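Local coordinates for D-alanyl-D-alanine carboxypeptidase (Mycobacterium tuberculosis H37Rv, PDB 4RYE), which shows D,D-carboxypeptidase activity on peptidoglycan-type pentapeptides and probably trims the terminal D-alanine end of the stem peptide in the mycobacterial cell wall, at residues A[43-46]-A[47-51]; A[93-96]-A[97-100]; A[126-130]-A[131-135]. All coordinates share one frame; numbering follows the deposited sequence.

Contact 1: A[43-46]-A[47-51]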
ATOM      1  N   HIS A  43      -0.119  -9.287  11.038  1.00 19.34           N
ATOM      2  CA  HIS A  43      -1.132  -8.351  11.527  1.00 19.16           C
ATOM      3  C   HIS A  43      -2.058  -8.040  10.352  1.00 17.38           C
ATOM      4  O   HIS A  43      -1.704  -8.290   9.201  1.00 17.14           O
ATOM      5  CB  HIS A  43      -0.490  -7.049  12.041  1.00 20.41           C
ATOM      6  CG  HIS A  43       0.274  -7.209  13.317  1.00 23.02           C
ATOM      7  ND1 HIS A  43      -0.336  -7.474  14.528  1.00 23.80           N
ATOM      8  CD2 HIS A  43       1.604  -7.135  13.576  1.00 24.81           C
ATOM      9  CE1 HIS A  43       0.584  -7.557  15.472  1.00 26.84           C
ATOM     10  NE2 HIS A  43       1.769  -7.359  14.922  1.00 25.32           N
ATOM     11  N   PRO A  44      -3.259  -7.525  10.636  1.00 18.27           N
ATOM     12  CA  PRO A  44      -4.147  -7.129   9.536  1.00 20.96           C
ATOM     13  C   PRO A  44      -3.531  -5.983   8.740  1.00 15.72           C
ATOM     14  O   PRO A  44      -2.927  -5.088   9.334  1.00 18.94           O
ATOM     15  CB  PRO A  44      -5.417  -6.664  10.262  1.00 22.48           C
ATOM     16  CG  PRO A  44      -5.383  -7.425  11.592  1.00 20.96           C
ATOM     17  CD  PRO A  44      -3.921  -7.452  11.951  1.00 22.32           C
ATOM     18  N   PRO A  45      -3.663  -6.020   7.409  1.00 21.66           N
ATOM     19  CA  PRO A  45      -3.017  -5.025   6.552  1.00 14.39           C
ATOM     20  C   PRO A  45      -3.832  -3.756   6.309  1.00 16.72           C
ATOM     21  O   PRO A  45      -3.253  -2.754   5.882  1.00 20.38           O
ATOM     22  CB  PRO A  45      -2.866  -5.779   5.233  1.00 16.63           C
ATOM     23  CG  PRO A  45      -4.067  -6.684   5.193  1.00 20.82           C
ATOM     24  CD  PRO A  45      -4.212  -7.149   6.631  1.00 22.28           C
ATOM     25  N   ALA A  46      -5.137  -3.788   6.577  1.00 19.98           N
ATOM     26  CA  ALA A  46      -6.023  -2.705   6.155  1.00 19.28           C
ATOM     27  C   ALA A  46      -5.751  -2.358   4.688  1.00 17.76           C
ATOM     28  O   ALA A  46      -5.450  -3.242   3.888  1.00 20.10           O
ATOM     29  CB  ALA A  46      -5.859  -1.473   7.049  1.00 22.09           C
ATOM     30  N   SER A  47      -5.825  -1.071   4.351  1.00 18.26           N
ATOM     31  CA  SER A  47      -5.775  -0.628   2.954  1.00 17.00           C
ATOM     32  C   SER A  47      -4.427  -0.831   2.259  1.00 15.53           C
ATOM     33  O   SER A  47      -4.330  -0.634   1.050  1.00 18.46           O
ATOM     34  CB  SER A  47      -6.198   0.846   2.833  1.00 21.35           C
ATOM     35  OG  SER A  47      -7.608   0.991   2.825  1.00 29.25           O
ATOM     36  N   THR A  48      -3.382  -1.209   2.989  1.00 16.73           N
ATOM     37  CA  THR A  48      -2.134  -1.548   2.298  1.00 15.65           C
ATOM     38  C   THR A  48      -2.352  -2.706   1.326  1.00 17.46           C
ATOM     39  O   THR A  48      -1.661  -2.817   0.312  1.00 15.31           O
ATOM     40  CB  THR A  48      -0.982  -1.894   3.260  1.00 17.74           C
ATOM     41  OG1 THR A  48      -1.345  -3.021   4.074  1.00 16.68           O
ATOM     42  CG2 THR A  48      -0.625  -0.689   4.123  1.00 17.93           C
ATOM     43  N   ILE A  49      -3.329  -3.558   1.629  1.00 19.31           N
ATOM     44  CA  ILE A  49      -3.642  -4.691   0.764  1.00 16.82           C
ATOM     45  C   ILE A  49      -4.185  -4.236  -0.595  1.00 16.34           C
ATOM     46  O   ILE A  49      -4.194  -5.010  -1.551  1.00 16.97           O
ATOM     47  CB  ILE A  49      -4.621  -5.685   1.440  1.00 17.41           C
ATOM     48  CG1 ILE A  49      -4.343  -7.123   0.988  1.00 21.00           C
ATOM     49  CG2 ILE A  49      -6.066  -5.317   1.141  1.00 17.30           C
ATOM     50  CD1 ILE A  49      -2.982  -7.652   1.389  1.00 19.06           C
ATOM     51  N   LYS A  50      -4.613  -2.977  -0.698  1.00 13.14           N
ATOM     52  CA  LYS A  50      -5.032  -2.440  -2.001  1.00 17.86           C
ATOM     53  C   LYS A  50      -3.898  -2.454  -3.027  1.00 18.66           C
ATOM     54  O   LYS A  50      -4.148  -2.464  -4.227  1.00 15.22           O
ATOM     55  CB  LYS A  50      -5.601  -1.019  -1.866  1.00 13.81           C
ATOM     56  CG  LYS A  50      -6.973  -0.941  -1.179  1.00 14.98           C
ATOM     57  CD  LYS A  50      -7.417   0.518  -1.082  1.00 16.35           C
ATOM     58  CE  LYS A  50      -8.883   0.665  -0.684  1.00 17.23           C
ATOM     59  NZ  LYS A  50      -9.061   0.503   0.776  1.00 20.92           N
ATOM     60  N   VAL A  51      -2.654  -2.443  -2.566  1.00 14.74           N
ATOM     61  CA  VAL A  51      -1.517  -2.565  -3.481  1.00 11.01           C
ATOM     62  C   VAL A  51      -1.535  -3.927  -4.178  1.00 14.21           C
ATOM     63  O   VAL A  51      -1.249  -4.044  -5.378  1.00 14.65           O
ATOM     64  CB  VAL A  51      -0.169  -2.377  -2.740  1.00 17.57           C
ATOM     65  CG1 VAL A  51       0.999  -2.551  -3.703  1.00 19.98           C
ATOM     66  CG2 VAL A  51      -0.104  -0.999  -2.072  1.00 14.08           C
TER
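Thr48 grips the carbonyl of Pro45 with both its hydroxyl and its amide. The shorter bond is that of the hydroxyl, with Thr48 OG1 2.6 Å from Pro45 O; the amide follows with Thr48 N at 3.3 Å from Pro45 O. Both donors come from the same face of the carbonyl, the hydroxyl tilted from its plane and the amide well above it. A chi1 of 60° places OG1 between the backbone N and carbonyl carbon of Thr48, turned back toward the carbonyl of Pro45. Pro45 O has a further donor in the hydroxyl of Thr218, on strand 218-225. One residue on, Ile49 N binds Ala46 O at 3.1 Å, nearly straight at 164°.

These bonds form the tight turn leading into helix 50-60, at whose start the SxxK motif of this family lies: Ser47 is inferred to form the acyl-ester, and Lys50 is the probable proton acceptor. Lys50 NZ donates to Ser47 OG over 2.6 Å, and Asn104 OD1 and the carbonyl of Ser142 also hydrogen-bond Lys50 NZ. Ser47 OG is hydrogen-bonded to Ser102, the third active-site residue by similarity.

Between the two segments, apolar contact is that of Pro45 with Ile49, whose side chains run side by side and point the same way. The ring atom Pro45 CG lies 3.9 Å from Ile49 CB and 4.1 Å from Ile49 CD1.

Contact 2: A[93-96]-A[97-100]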
ATOM      1  N   GLN A  93      -9.215   5.005 -14.091  1.00 20.52           N
ATOM      2  CA  GLN A  93      -9.948   5.871 -13.175  1.00 21.24           C
ATOM      3  C   GLN A  93     -10.124   5.177 -11.834  1.00 24.70           C
ATOM      4  O   GLN A  93      -9.962   5.796 -10.789  1.00 18.47           O
ATOM      5  CB  GLN A  93     -11.313   6.256 -13.757  1.00 20.84           C
ATOM      6  CG  GLN A  93     -11.248   7.287 -14.879  1.00 21.28           C
ATOM      7  CD  GLN A  93     -12.525   7.367 -15.702  1.00 24.01           C
ATOM      8  OE1 GLN A  93     -13.389   6.491 -15.638  1.00 22.36           O
ATOM      9  NE2 GLN A  93     -12.648   8.431 -16.479  1.00 27.70           N
ATOM     10  N   LEU A  94     -10.450   3.888 -11.865  1.00 20.24           N
ATOM     11  CA  LEU A  94     -10.679   3.153 -10.626  1.00 22.89           C
ATOM     12  C   LEU A  94      -9.376   2.953  -9.862  1.00 19.84           C
ATOM     13  O   LEU A  94      -9.364   3.021  -8.628  1.00 17.84           O
ATOM     14  CB  LEU A  94     -11.399   1.819 -10.886  1.00 17.40           C
ATOM     15  CG  LEU A  94     -12.843   1.902 -11.412  1.00 21.38           C
ATOM     16  CD1 LEU A  94     -13.409   0.518 -11.765  1.00 18.66           C
ATOM     17  CD2 LEU A  94     -13.731   2.588 -10.397  1.00 19.31           C
ATOM     18  N   LEU A  95      -8.276   2.733 -10.586  1.00 15.89           N
ATOM     19  CA  LEU A  95      -6.967   2.566  -9.951  1.00 17.64           C
ATOM     20  C   LEU A  95      -6.482   3.866  -9.296  1.00 20.14           C
ATOM     21  O   LEU A  95      -5.856   3.832  -8.232  1.00 18.90           O
ATOM     22  CB  LEU A  95      -5.922   2.052 -10.952  1.00 16.54           C
ATOM     23  CG  LEU A  95      -5.999   0.561 -11.264  1.00 22.08           C
ATOM     24  CD1 LEU A  95      -5.165   0.218 -12.492  1.00 23.66           C
ATOM     25  CD2 LEU A  95      -5.517  -0.226 -10.065  1.00 23.14           C
ATOM     26  N   ASP A  96      -6.772   5.002  -9.926  1.00 21.93           N
ATOM     27  CA  ASP A  96      -6.486   6.303  -9.318  1.00 23.20           C
ATOM     28  C   ASP A  96      -7.280   6.473  -8.036  1.00 20.94           C
ATOM     29  O   ASP A  96      -6.737   6.910  -7.022  1.00 20.02           O
ATOM     30  CB  ASP A  96      -6.833   7.457 -10.272  1.00 18.45           C
ATOM     31  CG  ASP A  96      -5.862   7.565 -11.440  1.00 32.83           C
ATOM     32  OD1 ASP A  96      -4.724   7.069 -11.320  1.00 30.97           O
ATOM     33  OD2 ASP A  96      -6.235   8.151 -12.480  1.00 36.33           O
ATOM     34  N   GLY A  97      -8.571   6.145  -8.090  1.00 19.93           N
ATOM     35  CA  GLY A  97      -9.424   6.210  -6.914  1.00 19.01           C
ATOM     36  C   GLY A  97      -8.909   5.282  -5.829  1.00 18.40           C
ATOM     37  O   GLY A  97      -8.841   5.659  -4.645  1.00 19.15           O
ATOM     38  N   LEU A  98      -8.514   4.078  -6.238  1.00 17.07           N
ATOM     39  CA  LEU A  98      -7.964   3.083  -5.316  1.00 17.47           C
ATOM     40  C   LEU A  98      -6.700   3.556  -4.611  1.00 21.45           C
ATOM     41  O   LEU A  98      -6.568   3.426  -3.387  1.00 19.38           O
ATOM     42  CB  LEU A  98      -7.638   1.790  -6.073  1.00 15.75           C
ATOM     43  CG  LEU A  98      -7.198   0.615  -5.206  1.00 18.79           C
ATOM     44  CD1 LEU A  98      -8.402   0.074  -4.456  1.00 17.68           C
ATOM     45  CD2 LEU A  98      -6.552  -0.476  -6.054  1.00 14.65           C
ATOM     46  N   LEU A  99      -5.765   4.098  -5.384  1.00 15.89           N
ATOM     47  CA  LEU A  99      -4.428   4.371  -4.876  1.00 16.77           C
ATOM     48  C   LEU A  99      -4.221   5.784  -4.334  1.00 21.86           C
ATOM     49  O   LEU A  99      -3.370   5.983  -3.474  1.00 29.38           O
ATOM     50  CB  LEU A  99      -3.389   4.051  -5.941  1.00 17.82           C
ATOM     51  CG  LEU A  99      -3.325   2.574  -6.355  1.00 20.61           C
ATOM     52  CD1 LEU A  99      -2.274   2.398  -7.427  1.00 21.71           C
ATOM     53  CD2 LEU A  99      -3.033   1.661  -5.164  1.00 16.32           C
ATOM     54  N   LEU A 100      -4.985   6.758  -4.825  1.00 19.85           N
ATOM     55  CA  LEU A 100      -4.827   8.143  -4.350  1.00 21.92           C
ATOM     56  C   LEU A 100      -5.679   8.468  -3.122  1.00 24.56           C
ATOM     57  O   LEU A 100      -5.233   9.187  -2.221  1.00 25.94           O
ATOM     58  CB  LEU A 100      -5.127   9.157  -5.464  1.00 19.34           C
ATOM     59  CG  LEU A 100      -3.952   9.581  -6.351  1.00 22.87           C
ATOM     60  CD1 LEU A 100      -3.313   8.376  -7.024  1.00 19.85           C
ATOM     61  CD2 LEU A 100      -4.405  10.580  -7.399  1.00 24.03           C
TER
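Four successive i to i+4 backbone bonds join 93-96 to 97-100 as continuous alpha-helix, from Gly97 N to Gln93 O at 3.1 Å through to Leu100 N on Asp96 O at 2.8 Å, the straightest being that of Gly97 at 163°.

Among the side chains, Leu95 and Leu98 meet through one methyl each: Leu95 CD2 stands 4.1 Å from Leu98 CD2. The two chains cross obliquely, and their first torsions differ. Leu95 has CG opposite its carbonyl carbon (chi1 -78°), whereas Leu98 swings CG opposite its backbone N (chi1 -174°).

The helical backbone itself brings the first side-chain carbons of the second segment close to carbonyl oxygens one turn back. Leu98 CB sits 3.3 Å from Leu94 O and Leu100 CB 3.2 Å from Asp96 O. Leu99 goes a step further, with its branch carbon also beside such an oxygen, Leu99 CG lying 3.4 Å from Leu95 O.

Helix 91-100 leads to the short connection carrying Ser102, an active-site residue by similarity, and belongs to the helical part of the penicillin-binding-type fold. Three helices pack against it: 50-60 on Leu95 and Leu98, 104-113 on Leu94 and Leu98, and 169-176 on Leu99 and Leu100. At the polar ends Gln93 OE1 accepts from the amide of Thr90, and Asp96 OD1 forms a salt bridge with Arg92 NE, which probably offsets the negative charge of the nearby Glu177 carboxylate as well. The leucines, by contrast, give this buried helix an apolar surface that extends, through Leu98, to Lys50, the probable proton acceptor.

Contact 3: A[126-130]-A[131-135]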
ATOM      1  N   ALA A 126      -3.524 -15.679  -4.808  1.00 18.64           N
ATOM      2  CA  ALA A 126      -2.654 -16.368  -5.765  1.00 18.12           C
ATOM      3  C   ALA A 126      -1.445 -15.505  -6.144  1.00 19.90           C
ATOM      4  O   ALA A 126      -0.328 -16.010  -6.286  1.00 20.60           O
ATOM      5  CB  ALA A 126      -3.422 -16.779  -7.001  1.00 15.74           C
ATOM      6  N   LYS A 127      -1.674 -14.210  -6.314  1.00 15.59           N
ATOM      7  CA  LYS A 127      -0.594 -13.285  -6.667  1.00 13.25           C
ATOM      8  C   LYS A 127       0.448 -13.191  -5.544  1.00 19.50           C
ATOM      9  O   LYS A 127       1.660 -13.241  -5.798  1.00 18.27           O
ATOM     10  CB  LYS A 127      -1.188 -11.906  -6.985  1.00 15.77           C
ATOM     11  CG  LYS A 127      -0.169 -10.810  -7.290  1.00 22.22           C
ATOM     12  CD  LYS A 127       0.861 -11.261  -8.316  1.00 26.23           C
ATOM     13  CE  LYS A 127       0.841 -10.403  -9.546  1.00 35.09           C
ATOM     14  NZ  LYS A 127      -0.018 -11.022 -10.596  1.00 38.55           N
ATOM     15  N   ALA A 128      -0.016 -13.065  -4.304  1.00 16.65           N
ATOM     16  CA  ALA A 128       0.898 -13.051  -3.160  1.00 16.74           C
ATOM     17  C   ALA A 128       1.782 -14.292  -3.164  1.00 15.04           C
ATOM     18  O   ALA A 128       2.997 -14.203  -2.955  1.00 15.78           O
ATOM     19  CB  ALA A 128       0.129 -12.938  -1.845  1.00 15.31           C
ATOM     20  N   ALA A 129       1.189 -15.455  -3.421  1.00 14.82           N
ATOM     21  CA  ALA A 129       1.982 -16.687  -3.485  1.00 15.59           C
ATOM     22  C   ALA A 129       3.058 -16.659  -4.579  1.00 17.04           C
ATOM     23  O   ALA A 129       4.172 -17.147  -4.357  1.00 18.89           O
ATOM     24  CB  ALA A 129       1.079 -17.910  -3.658  1.00 14.96           C
ATOM     25  N   THR A 130       2.738 -16.121  -5.756  1.00 16.73           N
ATOM     26  CA  THR A 130       3.741 -16.075  -6.829  1.00 18.84           C
ATOM     27  C   THR A 130       4.912 -15.179  -6.438  1.00 21.00           C
ATOM     28  O   THR A 130       6.017 -15.355  -6.939  1.00 18.19           O
ATOM     29  CB  THR A 130       3.188 -15.600  -8.180  1.00 22.18           C
ATOM     30  OG1 THR A 130       2.769 -14.235  -8.078  1.00 24.37           O
ATOM     31  CG2 THR A 130       2.019 -16.455  -8.624  1.00 22.13           C
ATOM     32  N   LEU A 131       4.665 -14.235  -5.535  1.00 19.86           N
ATOM     33  CA  LEU A 131       5.701 -13.305  -5.080  1.00 15.48           C
ATOM     34  C   LEU A 131       6.496 -13.818  -3.887  1.00 20.41           C
ATOM     35  O   LEU A 131       7.463 -13.180  -3.455  1.00 18.33           O
ATOM     36  CB  LEU A 131       5.073 -11.966  -4.716  1.00 14.23           C
ATOM     37  CG  LEU A 131       4.414 -11.216  -5.868  1.00 21.56           C
ATOM     38  CD1 LEU A 131       3.789  -9.927  -5.362  1.00 19.87           C
ATOM     39  CD2 LEU A 131       5.452 -10.915  -6.948  1.00 21.60           C
ATOM     40  N   GLY A 132       6.089 -14.961  -3.346  1.00 17.20           N
ATOM     41  CA  GLY A 132       6.755 -15.499  -2.172  1.00 20.34           C
ATOM     42  C   GLY A 132       6.284 -14.822  -0.898  1.00 19.49           C
ATOM     43  O   GLY A 132       6.877 -14.993   0.160  1.00 21.08           O
ATOM     44  N   ALA A 133       5.202 -14.059  -0.992  1.00 17.34           N
ATOM     45  CA  ALA A 133       4.610 -13.448   0.193  1.00 15.72           C
ATOM     46  C   ALA A 133       3.655 -14.443   0.857  1.00 21.82           C
ATOM     47  O   ALA A 133       2.434 -14.328   0.743  1.00 17.49           O
ATOM     48  CB  ALA A 133       3.881 -12.157  -0.187  1.00 16.90           C
ATOM     49  N   THR A 134       4.209 -15.422   1.559  1.00 16.43           N
ATOM     50  CA  THR A 134       3.413 -16.556   2.018  1.00 19.98           C
ATOM     51  C   THR A 134       2.806 -16.353   3.408  1.00 19.27           C
ATOM     52  O   THR A 134       2.147 -17.240   3.950  1.00 21.30           O
ATOM     53  CB  THR A 134       4.258 -17.832   1.988  1.00 24.42           C
ATOM     54  OG1 THR A 134       5.402 -17.648   2.824  1.00 19.42           O
ATOM     55  CG2 THR A 134       4.731 -18.111   0.556  1.00 20.71           C
ATOM     56  N   SER A 135       3.025 -15.179   3.986  1.00 14.17           N
ATOM     57  CA  SER A 135       2.355 -14.841   5.232  1.00 19.07           C
ATOM     58  C   SER A 135       1.209 -13.883   4.973  1.00 21.41           C
ATOM     59  O   SER A 135       0.644 -13.306   5.902  1.00 20.63           O
ATOM     60  CB  SER A 135       3.340 -14.243   6.232  1.00 19.97           C
ATOM     61  OG  SER A 135       4.373 -15.176   6.483  1.00 22.40           O
TER
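Leu131 folds back over the last turn of helix 117-130, and its atoms can be followed outward against the carbonyls there. Leu131 CB lies 3.5 Å from Ala128 O. The next atom, Leu131 CG, is 3.4 Å from Lys127 O, and CD1 still skirts that oxygen. With chi1 at -64°, CG stands opposite the carbonyl carbon of Leu131 and beside its N, which brings the branch over the Lys127 side of the helix end. There Lys127 CD approaches Leu131 CG to 4.3 Å, while the ammonium group of Lys127 forms a salt bridge with Asp59 of helix 50-60. Leu131 also packs on Leu55 of that helix and on Ala164 of helix 155-166.

The helix closes with a Schellman motif. Gly132 has positive phi (80°), the left-handed conformation that ends the helix, and two bonds run back from the turn: Ala133 N to Ala128 O, the six-to-one bond, at 3.0 Å, and Gly132 N to Ala129 O at 3.1 Å, the latter approaching from high above the carbonyl plane.

Two donors share Lys127 O: the amide of Leu131 and the hydroxyl of Thr130, with Thr130 OG1 at 2.7 Å from Lys127 O. Past the glycine, Ala133 CB comes within 4.2 Å of Ala128 CB, and Ala133 also touches Ile161 of helix 155-166.

How the contacts relate
From the N terminus the three contacts follow in series, none nested in or crossing another. Contact 1 closes the turn that takes the loop after strand 32-37 into helix 50-60; contact 2 is a stretch of helix 91-100 and closes no loop; contact 3 closes the turn that ends helix 117-130. Contacts 1 and 2 have centres 15 Å apart yet touch, Lys50 CD packing 3.5 Å from Leu98 CD1, so Lys50, the probable catalytic lysine, rests against helix 91-100. Contact 3 stays about 6 Å from contact 1 and about 12 Å from contact 2 by nearest atoms. Helix 50-60 relates all three: contact 1 leads into it, whereas contacts 2 and 3 pack against it.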